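Local coordinates for packaging protein UL32 (Human herpesvirus 8 type M, PDB 6XF9), which forms a zinc-binding pentameric ring required for herpesviral genome packaging, and is thought to bring newly made capsids to nuclear replication compartments, at residues A293-L297 and L298-L302; C373-N376 and A377-S381. All coordinates share one frame; numbering follows the deposited sequence.

Contact 1. Residues A293-L297 and L298-L302; sequences ASVCL and LCECL. With ZN (zinc ion), chain P.
The sulfur of Cys-296 has two partners: it binds the zinc ion at 2.3 Å and accepts the backbone N-H of Cys-299, with N 3.5 Å from SG and an N-H...S angle of 150°. Its first torsion makes both possible, for SG lies opposite the backbone N (chi1 172°) and reaches forward over the first turn of the helix that starts at Leu-297. Cys-299 adds its own SG to the zinc, also at 2.3 Å, and the two sulfurs stand 3.9 Å apart on the metal. This is the CxxC half of a zinc site of three cysteines and one histidine, in which Cys-296 doubles as metal ligand and helix N-cap; His-366 and Cys-373 complete the site. The N-H...S bond would be expected to draw some negative charge from the thiolate. Behind the cap, the helix settles into regular bonding, Cys-301 N reaching Leu-297 O at 3.0 Å, whereas Glu-300 N makes a weak bond to Cys-296 O. The first torsion of Glu-300 sets CG against Cys-296 O at 3.3 Å, and a bend at chi2 (-58°) then carries the carboxylate back along the loop, with OE2 3.9 Å from Val-295 CG1. Its buried carboxylate takes the backbone N-H groups of Trp-89 and Thr-90, one on each oxygen, tying the start of this helix to the beginning of helix 89-106.

Contact 2. Residues C373-N376 and A377-S381; sequences CALN and AKVVS. With ZN (zinc ion), chain P.
Cys-373 and Ala-377 are joined by the bond from Ala-377 N to Cys-373 O, 3.0 Å long with an N-H...O angle of 162°, and the methyl CB of Ala-377 rests 3.7 Å from the same oxygen. Cys-373 SG meanwhile binds the zinc ion at 2.3 Å, so a regular helical turn follows directly behind a metal ligand. Two residues on, Leu-375 O accepts from Val-379 N, and Val-379 CG2 leans in to 3.1 Å of that oxygen; this methyl lies opposite the carbonyl carbon of its own residue, which turns it back along the helix toward Leu-375. The CG of Leu-375 packs on the same methyl at 4.3 Å. Cys-373 is the last ligand along the chain of a three-cysteine, one-histidine zinc site shared with Cys-296, Cys-299 and His-366, carried near the start of helix 371-379. Lys-378 N is shared between Ala-374 O, at 3.2 Å, and a weaker bond to Leu-375 O. Toward the helix end the bonds lengthen, Asn-376 O holding Val-379 N and Val-380 N only weakly as Val-380 leaves helical geometry. Both CB and CG1 of Val-380 close on Asn-376 O at 3.5 Å, so the valine packs against this carbonyl where the helix ends. In the next shell, Asp-370 OD1 accepts the backbone N-H of Cys-373, and the buried amide of Asn-376 uses OD1 to receive His-87 N, joining the helix to the loop before helix 89-106. Beyond the last turn, Ser-381 OG caps Val-384 N and so begins helix 382-386.

In the fold
Contact 1 closes well before contact 2 opens along the chain, yet their centres lie 12 Å apart and the two meet at one zinc ion. Contact 1 supplies two cysteines from the start of helix 297-304 and contact 2 a third from helix 371-379, with His-366 coming from helix 360-369 between them in sequence. Next to the metal Asn-376 ND2 approaches Cys-299 SG at 3.4 Å, and farther along the two helices Leu-302 lies against Ala-377 and Val-380. Both contacts are also tied to residues 87-90, so the zinc site brings sequence-distant helices of this largely helical subunit together around one metal; no other chain of the pentamer touches the segments of either contact.

Contact 1. Residues A293-L297 and L298-L302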
loop_
_atom_site.group_PDB
_atom_site.type_symbol
_atom_site.label_atom_id
_atom_site.label_comp_id
_atom_site.label_asym_id
_atom_site.label_seq_id
_atom_site.Cartn_x
_atom_site.Cartn_y
_atom_site.Cartn_z
ATOM N N ALA D 293 2.458 -14.545 35.379
ATOM C CA ALA D 293 3.742 -13.875 35.519
ATOM C C ALA D 293 4.647 -14.340 34.389
ATOM O O ALA D 293 4.436 -15.406 33.810
ATOM C CB ALA D 293 4.377 -14.169 36.878
ATOM N N SER D 294 5.668 -13.536 34.073
ATOM C CA SER D 294 6.550 -13.919 32.974
ATOM C C SER D 294 7.371 -15.153 33.280
ATOM O O SER D 294 7.942 -15.728 32.346
ATOM C CB SER D 294 7.498 -12.792 32.595
ATOM O OG SER D 294 8.219 -12.356 33.715
ATOM N N VAL D 295 7.456 -15.572 34.542
ATOM C CA VAL D 295 8.061 -16.849 34.904
ATOM C C VAL D 295 6.933 -17.841 35.146
ATOM O O VAL D 295 6.189 -17.721 36.118
ATOM C CB VAL D 295 8.970 -16.729 36.135
ATOM C CG1 VAL D 295 9.492 -18.100 36.533
ATOM C CG2 VAL D 295 10.127 -15.821 35.850
ATOM N N CYS D 296 6.795 -18.835 34.285
ATOM C CA CYS D 296 5.721 -19.800 34.434
ATOM C C CYS D 296 6.122 -20.892 35.407
ATOM O O CYS D 296 7.183 -21.510 35.254
ATOM C CB CYS D 296 5.375 -20.399 33.088
ATOM S SG CYS D 296 4.213 -21.753 33.219
ATOM N N LEU D 297 5.291 -21.119 36.428
ATOM C CA LEU D 297 5.672 -22.096 37.447
ATOM C C LEU D 297 5.489 -23.516 36.961
ATOM O O LEU D 297 6.264 -24.393 37.344
ATOM C CB LEU D 297 4.850 -21.916 38.715
ATOM C CG LEU D 297 5.429 -20.972 39.747
ATOM C CD1 LEU D 297 4.345 -20.679 40.776
ATOM C CD2 LEU D 297 6.621 -21.640 40.380
ATOM N N LEU D 298 4.490 -23.756 36.107
ATOM C CA LEU D 298 4.266 -25.096 35.595
ATOM C C LEU D 298 5.364 -25.530 34.639
ATOM O O LEU D 298 5.584 -26.733 34.456
ATOM C CB LEU D 298 2.897 -25.178 34.924
ATOM C CG LEU D 298 1.750 -24.682 35.805
ATOM C CD1 LEU D 298 0.445 -24.674 35.056
ATOM C CD2 LEU D 298 1.649 -25.597 36.992
ATOM N N CYS D 299 6.030 -24.589 33.974
ATOM C CA CYS D 299 7.196 -24.963 33.181
ATOM C C CYS D 299 8.371 -25.332 34.069
ATOM O O CYS D 299 9.183 -26.179 33.689
ATOM C CB CYS D 299 7.595 -23.834 32.225
ATOM S SG CYS D 299 6.544 -23.665 30.739
ATOM N N GLU D 300 8.519 -24.673 35.222
ATOM C CA GLU D 300 9.520 -25.122 36.183
ATOM C C GLU D 300 9.231 -26.558 36.593
ATOM O O GLU D 300 10.128 -27.405 36.597
ATOM C CB GLU D 300 9.522 -24.212 37.414
ATOM C CG GLU D 300 9.680 -22.736 37.096
ATOM C CD GLU D 300 10.944 -22.416 36.347
ATOM O OE1 GLU D 300 11.968 -23.039 36.652
ATOM O OE2 GLU D 300 10.908 -21.571 35.419
ATOM N N CYS D 301 7.961 -26.869 36.858
ATOM C CA CYS D 301 7.602 -28.219 37.266
ATOM C C CYS D 301 7.946 -29.233 36.199
ATOM O O CYS D 301 8.287 -30.377 36.515
ATOM C CB CYS D 301 6.116 -28.291 37.597
ATOM S SG CYS D 301 5.745 -27.361 39.087
ATOM N N LEU D 302 7.793 -28.865 34.928
ATOM C CA LEU D 302 8.135 -29.796 33.859
ATOM C C LEU D 302 9.578 -30.258 33.972
ATOM O O LEU D 302 9.883 -31.420 33.695
ATOM C CB LEU D 302 7.881 -29.163 32.492
ATOM C CG LEU D 302 6.407 -28.946 32.132
ATOM C CD1 LEU D 302 6.314 -28.436 30.723
ATOM C CD2 LEU D 302 5.616 -30.232 32.247
HETATM ZN ZN ZN P . 4.428 -22.794 31.155
#

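Contact 2. Residues C373-N376 and A377-S381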
loop_
_atom_site.group_PDB
_atom_site.type_symbol
_atom_site.label_atom_id
_atom_site.label_comp_id
_atom_site.label_asym_id
_atom_site.label_seq_id
_atom_site.Cartn_x
_atom_site.Cartn_y
_atom_site.Cartn_z
ATOM N N CYS D 373 5.323 -22.247 26.522
ATOM C CA CYS D 373 4.872 -23.360 27.351
ATOM C C CYS D 373 4.591 -24.592 26.507
ATOM O O CYS D 373 4.808 -25.728 26.954
ATOM C CB CYS D 373 3.634 -22.952 28.150
ATOM S SG CYS D 373 3.943 -21.547 29.287
ATOM N N ALA D 374 4.023 -24.394 25.314
ATOM C CA ALA D 374 3.722 -25.505 24.412
ATOM C C ALA D 374 4.991 -26.178 23.906
ATOM O O ALA D 374 5.032 -27.404 23.742
ATOM C CB ALA D 374 2.881 -25.002 23.239
ATOM N N LEU D 375 6.006 -25.387 23.557
ATOM C CA LEU D 375 7.271 -25.959 23.108
ATOM C C LEU D 375 7.897 -26.775 24.230
ATOM O O LEU D 375 8.301 -27.927 24.030
ATOM C CB LEU D 375 8.197 -24.831 22.666
ATOM C CG LEU D 375 9.491 -25.168 21.941
ATOM C CD1 LEU D 375 9.166 -25.746 20.602
ATOM C CD2 LEU D 375 10.321 -23.918 21.766
ATOM N N ASN D 376 7.893 -26.215 25.446
ATOM C CA ASN D 376 8.462 -26.870 26.623
ATOM C C ASN D 376 7.785 -28.205 26.914
ATOM O O ASN D 376 8.458 -29.191 27.221
ATOM C CB ASN D 376 8.331 -25.942 27.821
ATOM C CG ASN D 376 9.427 -24.943 27.897
ATOM O OD1 ASN D 376 10.421 -25.040 27.186
ATOM N ND2 ASN D 376 9.276 -23.977 28.786
ATOM N N ALA D 377 6.455 -28.265 26.839
ATOM C CA ALA D 377 5.792 -29.553 27.015
ATOM C C ALA D 377 6.162 -30.545 25.911
ATOM O O ALA D 377 6.192 -31.755 26.162
ATOM C CB ALA D 377 4.278 -29.371 27.081
ATOM N N LYS D 378 6.426 -30.070 24.681
ATOM C CA LYS D 378 6.708 -30.994 23.581
ATOM C C LYS D 378 8.116 -31.546 23.629
ATOM O O LYS D 378 8.352 -32.654 23.155
ATOM C CB LYS D 378 6.508 -30.321 22.219
ATOM C CG LYS D 378 5.074 -30.141 21.760
ATOM C CD LYS D 378 4.500 -31.516 21.477
ATOM C CE LYS D 378 3.222 -31.463 20.666
ATOM N NZ LYS D 378 2.735 -32.851 20.315
ATOM N N VAL D 379 9.047 -30.810 24.209
ATOM C CA VAL D 379 10.456 -31.174 24.168
ATOM C C VAL D 379 10.854 -32.090 25.322
ATOM O O VAL D 379 11.768 -32.905 25.172
ATOM C CB VAL D 379 11.278 -29.871 24.174
ATOM C CG1 VAL D 379 12.737 -30.151 24.255
ATOM C CG2 VAL D 379 10.977 -29.034 22.934
ATOM N N VAL D 380 10.161 -31.996 26.462
ATOM C CA VAL D 380 10.580 -32.642 27.702
ATOM C C VAL D 380 10.356 -34.150 27.662
ATOM O O VAL D 380 9.352 -34.642 27.124
ATOM C CB VAL D 380 9.807 -32.006 28.868
ATOM C CG1 VAL D 380 8.321 -32.301 28.713
ATOM C CG2 VAL D 380 10.340 -32.483 30.189
ATOM N N SER D 381 11.288 -34.896 28.264
ATOM C CA SER D 381 11.132 -36.325 28.553
ATOM C C SER D 381 11.416 -36.541 30.036
ATOM O O SER D 381 12.571 -36.437 30.463
ATOM C CB SER D 381 12.064 -37.172 27.706
ATOM O OG SER D 381 12.113 -38.488 28.226
HETATM ZN ZN ZN P . 4.428 -22.794 31.155
#